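Local coordinates for dimethyl-sulfide monooxygenase (Hyphomicrobium sulfonivorans, PDB 6AK1), which oxidises dimethyl sulfide to methanethiol and formaldehyde, using NADH, molecular oxygen and FMN, in the first step of dimethyl sulfide degradation, at residues S19-A30 with L396-S404; L281-A292 with P369-V378. All coordinates share one frame; numbering follows the deposited sequence.

Contact 1 of 2, residues S19-A30 with L396-S404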
loop_
_atom_site.group_PDB
_atom_site.type_symbol
_atom_site.label_atom_id
_atom_site.label_comp_id
_atom_site.label_asym_id
_atom_site.label_seq_id
_atom_site.Cartn_x
_atom_site.Cartn_y
_atom_site.Cartn_z
ATOM N N SER A 19 -1.027 8.369 -13.482
ATOM C CA SER A 19 -1.343 9.341 -14.526
ATOM C C SER A 19 -0.277 9.316 -15.612
ATOM O O SER A 19 0.912 9.145 -15.325
ATOM C CB SER A 19 -1.443 10.763 -13.962
ATOM O OG SER A 19 -2.587 10.906 -13.133
ATOM N N ALA A 20 -0.700 9.528 -16.861
ATOM C CA ALA A 20 0.186 9.448 -18.017
ATOM C C ALA A 20 0.443 10.838 -18.584
ATOM O O ALA A 20 -0.491 11.627 -18.726
ATOM C CB ALA A 20 -0.413 8.541 -19.096
ATOM N N GLY A 21 1.704 11.137 -18.907
ATOM C CA GLY A 21 2.069 12.403 -19.516
ATOM C C GLY A 21 2.134 13.612 -18.595
ATOM O O GLY A 21 2.842 14.579 -18.921
ATOM N N THR A 22 1.442 13.600 -17.449
ATOM C CA THR A 22 1.420 14.770 -16.568
ATOM C C THR A 22 2.757 15.057 -15.881
ATOM O O THR A 22 2.899 16.124 -15.269
ATOM C CB THR A 22 0.331 14.617 -15.509
ATOM O OG1 THR A 22 0.533 13.402 -14.793
ATOM C CG2 THR A 22 -1.069 14.607 -16.148
ATOM N N TRP A 23 3.739 14.151 -15.966
ATOM C CA TRP A 23 5.084 14.479 -15.508
ATOM C C TRP A 23 5.711 15.585 -16.336
ATOM O O TRP A 23 6.690 16.201 -15.902
ATOM C CB TRP A 23 5.982 13.248 -15.559
ATOM C CG TRP A 23 6.205 12.730 -16.942
ATOM C CD1 TRP A 23 5.430 11.818 -17.626
ATOM C CD2 TRP A 23 7.279 13.081 -17.823
ATOM N NE1 TRP A 23 5.973 11.576 -18.868
ATOM C CE2 TRP A 23 7.096 12.349 -19.021
ATOM C CE3 TRP A 23 8.375 13.947 -17.722
ATOM C CZ2 TRP A 23 7.978 12.451 -20.100
ATOM C CZ3 TRP A 23 9.249 14.048 -18.799
ATOM C CH2 TRP A 23 9.042 13.304 -19.972
ATOM N N ARG A 24 5.179 15.829 -17.526
ATOM C CA ARG A 24 5.668 16.894 -18.381
ATOM C C ARG A 24 5.264 18.270 -17.882
ATOM O O ARG A 24 5.862 19.260 -18.312
ATOM C CB ARG A 24 5.145 16.689 -19.805
ATOM C CG ARG A 24 5.520 15.351 -20.397
ATOM C CD ARG A 24 4.705 15.089 -21.636
ATOM N NE ARG A 24 5.057 16.030 -22.690
ATOM C CZ ARG A 24 4.200 16.501 -23.582
ATOM N NH1 ARG A 24 2.930 16.128 -23.532
ATOM N NH2 ARG A 24 4.617 17.342 -24.520
ATOM N N HIS A 25 4.259 18.361 -17.017
ATOM C CA HIS A 25 3.808 19.666 -16.560
ATOM C C HIS A 25 4.960 20.404 -15.875
ATOM O O HIS A 25 5.780 19.777 -15.191
ATOM C CB HIS A 25 2.630 19.528 -15.598
ATOM C CG HIS A 25 1.941 20.824 -15.304
ATOM N ND1 HIS A 25 2.347 21.669 -14.294
ATOM C CD2 HIS A 25 0.893 21.435 -15.905
ATOM C CE1 HIS A 25 1.564 22.733 -14.269
ATOM N NE2 HIS A 25 0.676 22.616 -15.240
ATOM N N PRO A 26 5.070 21.722 -16.056
ATOM C CA PRO A 26 6.173 22.462 -15.411
ATOM C C PRO A 26 6.228 22.315 -13.895
ATOM O O PRO A 26 7.327 22.378 -13.324
ATOM C CB PRO A 26 5.899 23.916 -15.825
ATOM C CG PRO A 26 5.129 23.792 -17.163
ATOM C CD PRO A 26 4.263 22.576 -16.960
ATOM N N SER A 27 5.086 22.128 -13.222
ATOM C CA SER A 27 5.055 21.976 -11.773
ATOM C C SER A 27 5.463 20.590 -11.285
ATOM O O SER A 27 5.734 20.437 -10.090
ATOM C CB SER A 27 3.660 22.270 -11.231
ATOM O OG SER A 27 3.275 23.573 -11.603
ATOM N N SER A 28 5.490 19.578 -12.145
ATOM C CA SER A 28 5.701 18.224 -11.650
ATOM C C SER A 28 7.175 17.960 -11.385
ATOM O O SER A 28 8.033 18.218 -12.238
ATOM C CB SER A 28 5.165 17.181 -12.626
ATOM O OG SER A 28 5.159 15.895 -12.020
ATOM N N GLN A 29 7.453 17.418 -10.204
ATOM C CA GLN A 29 8.753 16.847 -9.880
ATOM C C GLN A 29 8.725 15.316 -9.880
ATOM O O GLN A 29 9.584 14.680 -9.250
ATOM C CB GLN A 29 9.234 17.391 -8.531
ATOM C CG GLN A 29 9.310 18.914 -8.503
ATOM C CD GLN A 29 9.791 19.444 -7.177
ATOM O OE1 GLN A 29 10.662 18.855 -6.553
ATOM N NE2 GLN A 29 9.213 20.545 -6.731
ATOM N N ALA A 30 7.772 14.716 -10.598
ATOM C CA ALA A 30 7.719 13.257 -10.702
ATOM C C ALA A 30 9.036 12.688 -11.205
ATOM O O ALA A 30 9.468 11.621 -10.758
ATOM C CB ALA A 30 6.585 12.825 -11.632
ATOM N N LEU A 396 -4.542 9.030 -1.729
ATOM C CA LEU A 396 -4.595 10.160 -2.649
ATOM C C LEU A 396 -3.480 10.043 -3.681
ATOM O O LEU A 396 -2.302 10.256 -3.367
ATOM C CB LEU A 396 -4.489 11.458 -1.854
ATOM C CG LEU A 396 -5.642 11.564 -0.848
ATOM C CD1 LEU A 396 -5.429 12.638 0.171
ATOM C CD2 LEU A 396 -6.949 11.800 -1.599
ATOM N N ALA A 397 -3.847 9.686 -4.905
ATOM C CA ALA A 397 -2.904 9.608 -6.006
ATOM C C ALA A 397 -2.661 10.996 -6.590
ATOM O O ALA A 397 -3.449 11.926 -6.402
ATOM C CB ALA A 397 -3.428 8.670 -7.096
ATOM N N TYR A 398 -1.559 11.134 -7.320
ATOM C CA TYR A 398 -1.210 12.432 -7.863
ATOM C C TYR A 398 -1.388 12.470 -9.377
ATOM O O TYR A 398 -1.229 11.458 -10.072
ATOM C CB TYR A 398 0.228 12.824 -7.471
ATOM C CG TYR A 398 1.368 11.960 -7.995
ATOM C CD1 TYR A 398 1.876 12.155 -9.270
ATOM C CD2 TYR A 398 1.984 11.009 -7.186
ATOM C CE1 TYR A 398 2.923 11.393 -9.755
ATOM C CE2 TYR A 398 3.055 10.236 -7.656
ATOM C CZ TYR A 398 3.518 10.437 -8.933
ATOM O OH TYR A 398 4.566 9.680 -9.414
ATOM N N ALA A 399 -1.751 13.652 -9.874
ATOM C CA ALA A 399 -1.564 13.969 -11.284
ATOM C C ALA A 399 -0.231 14.673 -11.488
ATOM O O ALA A 399 0.540 14.317 -12.385
ATOM C CB ALA A 399 -2.705 14.849 -11.796
ATOM N N VAL A 400 0.044 15.670 -10.652
ATOM C CA VAL A 400 1.360 16.284 -10.557
ATOM C C VAL A 400 1.796 16.203 -9.104
ATOM O O VAL A 400 0.973 16.247 -8.186
ATOM C CB VAL A 400 1.384 17.748 -11.057
ATOM C CG1 VAL A 400 0.906 17.831 -12.496
ATOM C CG2 VAL A 400 0.547 18.633 -10.164
ATOM N N THR A 401 3.094 16.059 -8.898
ATOM C CA THR A 401 3.636 15.928 -7.558
ATOM C C THR A 401 4.787 16.916 -7.452
ATOM O O THR A 401 5.532 17.083 -8.416
ATOM C CB THR A 401 4.085 14.459 -7.276
ATOM O OG1 THR A 401 4.657 14.361 -5.964
ATOM C CG2 THR A 401 5.083 13.998 -8.303
ATOM N N PRO A 402 4.931 17.589 -6.294
ATOM C CA PRO A 402 4.160 17.405 -5.060
ATOM C C PRO A 402 2.893 18.221 -4.971
ATOM O O PRO A 402 2.289 18.200 -3.889
ATOM C CB PRO A 402 5.118 17.905 -3.989
ATOM C CG PRO A 402 5.735 19.101 -4.670
ATOM C CD PRO A 402 6.014 18.575 -6.086
ATOM N N GLY A 403 2.524 18.942 -6.040
ATOM C CA GLY A 403 1.409 19.877 -5.946
ATOM C C GLY A 403 0.105 19.224 -5.523
ATOM O O GLY A 403 -0.720 19.853 -4.851
ATOM N N SER A 404 -0.092 17.952 -5.894
ATOM C CA SER A 404 -1.330 17.265 -5.543
ATOM C C SER A 404 -1.513 17.195 -4.033
ATOM O O SER A 404 -2.610 17.443 -3.526
ATOM C CB SER A 404 -1.341 15.868 -6.157
ATOM O OG SER A 404 -2.079 14.974 -5.341
HETATM O O HOH W 1 -3.607 9.878 -10.755
HETATM O O HOH W 2 3.631 19.853 -8.333
HETATM O O HOH W 3 3.310 14.152 -12.432
#
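Thr-22 and Gln-29 make the two direct hydrogen bonds to residues 396-404, both accepted by backbone carbonyls. Thr-22 OG1 gives its proton to Ala-399 O at 2.6 Å, coming in 21° off the carbonyl plane; its chi1 of 56°, which sets OG1 between the backbone N and the carbonyl carbon, turns the hydroxyl to that oxygen. Further along, the N-H of Gln-29 meets Thr-401 O at 2.6 Å, almost straight at 170°, and the CA of Ser-28 adds a C-H...O contact to the same oxygen.

Three waters add bridges: one links Ser-19 OG to Tyr-398 O, a second runs from Ser-27 O to Gly-403 N, and a third gives Ala-399 O another donor while also bonding Ser-28 OG. Ser-28 OG also takes the N-H of Ala-30, closing an ST turn.

The apolar part centres on Val-400 and Thr-401. CG1 of Val-400 sits 3.9 Å from His-25 CB, and Val-400 CB lies against Ser-28 CB. The methyl CG2 of Thr-401 packs on Ala-30 CB at 3.8 Å, while Thr-401 OG1 goes to Tyr-38 OH. Beside them, the Gln-29 side chain crosses Pro-402 obliquely, NE2 3.8 Å from CD of the proline ring, which follows a cis peptide bond, while its OE1 bonds Arg-32. NE2 of His-25 bonds Glu-298.

This is loop-to-loop packing beyond the C-terminal ends of neighbouring TIM-barrel strands 6-12 and 393-397, the end of the barrel at which flavin usually sits; the Tyr-398 side chain lies about 12 Å from that of Asp-58, a probable FMN ligand.

Contact 2 of 2, residues L281-A292 with P369-V378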
loop_
_atom_site.group_PDB
_atom_site.type_symbol
_atom_site.label_atom_id
_atom_site.label_comp_id
_atom_site.label_asym_id
_atom_site.label_seq_id
_atom_site.Cartn_x
_atom_site.Cartn_y
_atom_site.Cartn_z
ATOM N N LEU A 281 -8.152 7.495 -4.966
ATOM C CA LEU A 281 -8.826 8.723 -5.362
ATOM C C LEU A 281 -7.773 9.737 -5.777
ATOM O O LEU A 281 -6.715 9.840 -5.140
ATOM C CB LEU A 281 -9.681 9.308 -4.234
ATOM C CG LEU A 281 -10.522 10.551 -4.564
ATOM C CD1 LEU A 281 -11.636 10.243 -5.610
ATOM C CD2 LEU A 281 -11.143 11.088 -3.307
ATOM N N THR A 282 -8.068 10.473 -6.848
ATOM C CA THR A 282 -7.261 11.598 -7.306
ATOM C C THR A 282 -8.082 12.873 -7.180
ATOM O O THR A 282 -9.172 12.972 -7.754
ATOM C CB THR A 282 -6.819 11.399 -8.755
ATOM O OG1 THR A 282 -6.145 10.140 -8.872
ATOM C CG2 THR A 282 -5.899 12.546 -9.195
ATOM N N VAL A 283 -7.548 13.852 -6.464
ATOM C CA VAL A 283 -8.227 15.112 -6.205
ATOM C C VAL A 283 -7.480 16.220 -6.937
ATOM O O VAL A 283 -6.288 16.444 -6.687
ATOM C CB VAL A 283 -8.310 15.403 -4.700
ATOM C CG1 VAL A 283 -8.930 16.788 -4.446
ATOM C CG2 VAL A 283 -9.100 14.312 -4.000
ATOM N N ILE A 284 -8.176 16.905 -7.842
ATOM C CA ILE A 284 -7.700 18.146 -8.444
ATOM C C ILE A 284 -8.545 19.270 -7.864
ATOM O O ILE A 284 -9.774 19.284 -8.039
ATOM C CB ILE A 284 -7.803 18.136 -9.981
ATOM C CG1 ILE A 284 -7.282 16.822 -10.589
ATOM C CG2 ILE A 284 -7.088 19.365 -10.581
ATOM C CD1 ILE A 284 -5.778 16.721 -10.661
ATOM N N THR A 285 -7.906 20.225 -7.190
ATOM C CA THR A 285 -8.681 21.264 -6.521
ATOM C C THR A 285 -8.010 22.625 -6.712
ATOM O O THR A 285 -7.036 22.772 -7.462
ATOM C CB THR A 285 -8.891 20.915 -5.039
ATOM O OG1 THR A 285 -9.625 21.971 -4.404
ATOM C CG2 THR A 285 -7.565 20.748 -4.331
ATOM N N GLY A 286 -8.561 23.611 -6.007
ATOM C CA GLY A 286 -8.189 25.006 -6.145
ATOM C C GLY A 286 -9.195 25.869 -5.402
ATOM O O GLY A 286 -10.052 25.361 -4.673
ATOM N N ASP A 287 -9.086 27.187 -5.601
ATOM C CA ASP A 287 -9.906 28.102 -4.810
ATOM C C ASP A 287 -11.385 28.053 -5.183
ATOM O O ASP A 287 -12.225 28.398 -4.350
ATOM C CB ASP A 287 -9.405 29.535 -4.945
ATOM C CG ASP A 287 -9.751 30.380 -3.725
ATOM O OD1 ASP A 287 -9.846 29.809 -2.619
ATOM O OD2 ASP A 287 -9.936 31.603 -3.867
ATOM N N SER A 288 -11.722 27.629 -6.399
ATOM C CA SER A 288 -13.100 27.565 -6.865
ATOM C C SER A 288 -13.268 26.342 -7.753
ATOM O O SER A 288 -12.286 25.733 -8.194
ATOM C CB SER A 288 -13.489 28.837 -7.637
ATOM O OG SER A 288 -12.791 28.898 -8.866
ATOM N N ASP A 289 -14.529 25.977 -8.021
ATOM C CA ASP A 289 -14.772 24.908 -8.985
ATOM C C ASP A 289 -14.196 25.279 -10.340
ATOM O O ASP A 289 -13.687 24.415 -11.064
ATOM C CB ASP A 289 -16.268 24.609 -9.121
ATOM C CG ASP A 289 -16.893 24.064 -7.841
ATOM O OD1 ASP A 289 -16.164 23.564 -6.961
ATOM O OD2 ASP A 289 -18.131 24.158 -7.707
ATOM N N GLU A 290 -14.263 26.569 -10.697
ATOM C CA GLU A 290 -13.765 27.014 -11.994
ATOM C C GLU A 290 -12.251 26.872 -12.073
ATOM O O GLU A 290 -11.712 26.453 -13.103
ATOM C CB GLU A 290 -14.161 28.471 -12.251
ATOM C CG GLU A 290 -15.663 28.789 -12.321
ATOM C CD GLU A 290 -16.443 28.479 -11.035
ATOM O OE1 GLU A 290 -17.585 27.975 -11.153
ATOM O OE2 GLU A 290 -15.925 28.719 -9.914
ATOM N N ALA A 291 -11.551 27.239 -10.997
ATOM C CA ALA A 291 -10.103 27.084 -10.970
ATOM C C ALA A 291 -9.714 25.613 -10.973
ATOM O O ALA A 291 -8.791 25.219 -11.693
ATOM C CB ALA A 291 -9.510 27.807 -9.760
ATOM N N ALA A 292 -10.418 24.782 -10.192
ATOM C CA ALA A 292 -10.117 23.351 -10.187
ATOM C C ALA A 292 -10.300 22.753 -11.570
ATOM O O ALA A 292 -9.490 21.933 -12.013
ATOM C CB ALA A 292 -10.996 22.625 -9.177
ATOM N N PRO A 369 -11.408 6.793 -9.393
ATOM C CA PRO A 369 -12.194 8.012 -9.594
ATOM C C PRO A 369 -11.340 9.270 -9.484
ATOM O O PRO A 369 -10.318 9.313 -8.792
ATOM C CB PRO A 369 -13.248 7.946 -8.479
ATOM C CG PRO A 369 -12.624 7.059 -7.424
ATOM C CD PRO A 369 -11.738 6.096 -8.139
ATOM N N VAL A 370 -11.776 10.303 -10.199
ATOM C CA VAL A 370 -11.146 11.617 -10.187
ATOM C C VAL A 370 -12.167 12.616 -9.659
ATOM O O VAL A 370 -13.316 12.641 -10.117
ATOM C CB VAL A 370 -10.661 12.015 -11.592
ATOM C CG1 VAL A 370 -10.009 13.388 -11.570
ATOM C CG2 VAL A 370 -9.718 10.963 -12.118
ATOM N N LEU A 371 -11.756 13.429 -8.698
ATOM C CA LEU A 371 -12.648 14.378 -8.045
ATOM C C LEU A 371 -12.105 15.781 -8.285
ATOM O O LEU A 371 -11.014 16.118 -7.810
ATOM C CB LEU A 371 -12.773 14.061 -6.555
ATOM C CG LEU A 371 -13.403 15.097 -5.628
ATOM C CD1 LEU A 371 -14.802 15.537 -6.131
ATOM C CD2 LEU A 371 -13.471 14.552 -4.201
ATOM N N VAL A 372 -12.861 16.588 -9.027
ATOM C CA VAL A 372 -12.458 17.935 -9.423
ATOM C C VAL A 372 -13.452 18.927 -8.829
ATOM O O VAL A 372 -14.664 18.753 -8.979
ATOM C CB VAL A 372 -12.399 18.071 -10.957
ATOM C CG1 VAL A 372 -12.047 19.484 -11.369
ATOM C CG2 VAL A 372 -11.415 17.067 -11.551
ATOM N N GLY A 373 -12.947 19.945 -8.139
ATOM C CA GLY A 373 -13.820 20.952 -7.562
ATOM C C GLY A 373 -13.071 21.844 -6.596
ATOM O O GLY A 373 -11.898 21.619 -6.278
ATOM N N GLY A 374 -13.775 22.892 -6.149
ATOM C CA GLY A 374 -13.301 23.723 -5.063
ATOM C C GLY A 374 -13.492 23.037 -3.723
ATOM O O GLY A 374 -13.979 21.907 -3.631
ATOM N N PRO A 375 -13.111 23.740 -2.647
ATOM C CA PRO A 375 -13.099 23.093 -1.316
ATOM C C PRO A 375 -14.438 22.522 -0.870
ATOM O O PRO A 375 -14.471 21.415 -0.318
ATOM C CB PRO A 375 -12.626 24.223 -0.388
ATOM C CG PRO A 375 -11.854 25.148 -1.292
ATOM C CD PRO A 375 -12.578 25.114 -2.603
ATOM N N GLN A 376 -15.546 23.236 -1.088
ATOM C CA GLN A 376 -16.857 22.752 -0.652
ATOM C C GLN A 376 -17.257 21.484 -1.394
ATOM O O GLN A 376 -17.622 20.473 -0.775
ATOM C CB GLN A 376 -17.929 23.832 -0.867
ATOM C CG GLN A 376 -17.762 25.093 -0.053
ATOM C CD GLN A 376 -17.464 24.795 1.394
ATOM O OE1 GLN A 376 -18.194 24.047 2.049
ATOM N NE2 GLN A 376 -16.369 25.362 1.900
ATOM N N LYS A 377 -17.218 21.525 -2.729
ATOM C CA LYS A 377 -17.624 20.366 -3.515
ATOM C C LYS A 377 -16.701 19.179 -3.255
ATOM O O LYS A 377 -17.157 18.030 -3.187
ATOM C CB LYS A 377 -17.644 20.732 -4.996
ATOM C CG LYS A 377 -17.806 19.557 -5.956
ATOM C CD LYS A 377 -17.696 20.068 -7.396
ATOM C CE LYS A 377 -18.142 19.044 -8.436
ATOM N NZ LYS A 377 -17.160 17.936 -8.597
ATOM N N VAL A 378 -15.398 19.434 -3.100
ATOM C CA VAL A 378 -14.469 18.346 -2.810
ATOM C C VAL A 378 -14.749 17.759 -1.432
ATOM O O VAL A 378 -14.915 16.544 -1.292
ATOM C CB VAL A 378 -13.011 18.821 -2.939
ATOM C CG1 VAL A 378 -12.082 17.753 -2.391
ATOM C CG2 VAL A 378 -12.692 19.096 -4.397
HETATM O O HOH W 4 -7.843 8.011 -9.377
HETATM O O HOH W 5 -16.797 24.252 -4.397
#
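Asp-289 OD1 is held by two donors: the backbone N of Gly-374, at 2.6 Å and 168°, and a water that also takes the N-H of Lys-377. The carboxylate turns its anti lone pair to Gly-374, the N-cap residue of helix 375-388. With an alanine here, Gly-374 N would probably be left without its acceptor and the water without one of its partners, so that the turn into the helix would be less firmly fixed. Lys-377 runs past the carboxylate with its aliphatic chain, CD 3.8 Å from OD1, but its NZ bonds Val-372 O at 2.7 Å rather than the acid.

The strands pair in parallel, Thr-282, Val-283 and Ile-284 opposite Val-370, Leu-371 and Val-372. Four backbone bonds tie them, from Thr-282 N to Pro-369 O up to Gly-373 N to Ile-284 O. Thr-285 continues the pairing with its side chain: OG1, anti to the backbone N at chi1 178°, donates to Gly-373 O at 3.0 Å, lying in the carbonyl plane.

Leu-281 crosses Pro-369 at about a right angle, CD1 3.8 Å from CG. On the face carrying Val-283 and Leu-371, Val-283 CG1 meets Val-378 CG1 tip to tip at 3.9 Å; on the other face Val-372 CG1 lies 4.0 Å from Ala-292 CB.

Helix 375-388 thus packs against the face carrying Val-283, where Leu-371 also touches Leu-382, and helix 289-300 covers the Ile-284 face through Tyr-296 and Tyr-299. Along the opposite edge of strand 276-284, Leu-281 bonds strand 393-397.

Overall arrangement
The two contacts lie with centres about 16 Å apart on the same side of the chain's centre, and strand 276-284 joins them: its end runs between strand 370-372 of contact 2 and strand 393-397 of contact 1. They meet directly where Ala-397 N probably bonds Leu-281 O, at 2.9 Å, and where Ala-399 CB packs on Ile-284 CD1, at 3.8 Å. Along the chain the order is 19-30, 281-292, 369-378, 396-404, so contact 2 falls wholly between the halves of contact 1, with helix 375-388 leading into strand 393-397. Contact 1 thereby brings the chain's early loop back to the last barrel strand, while contact 2 adds a short strand beside the barrel.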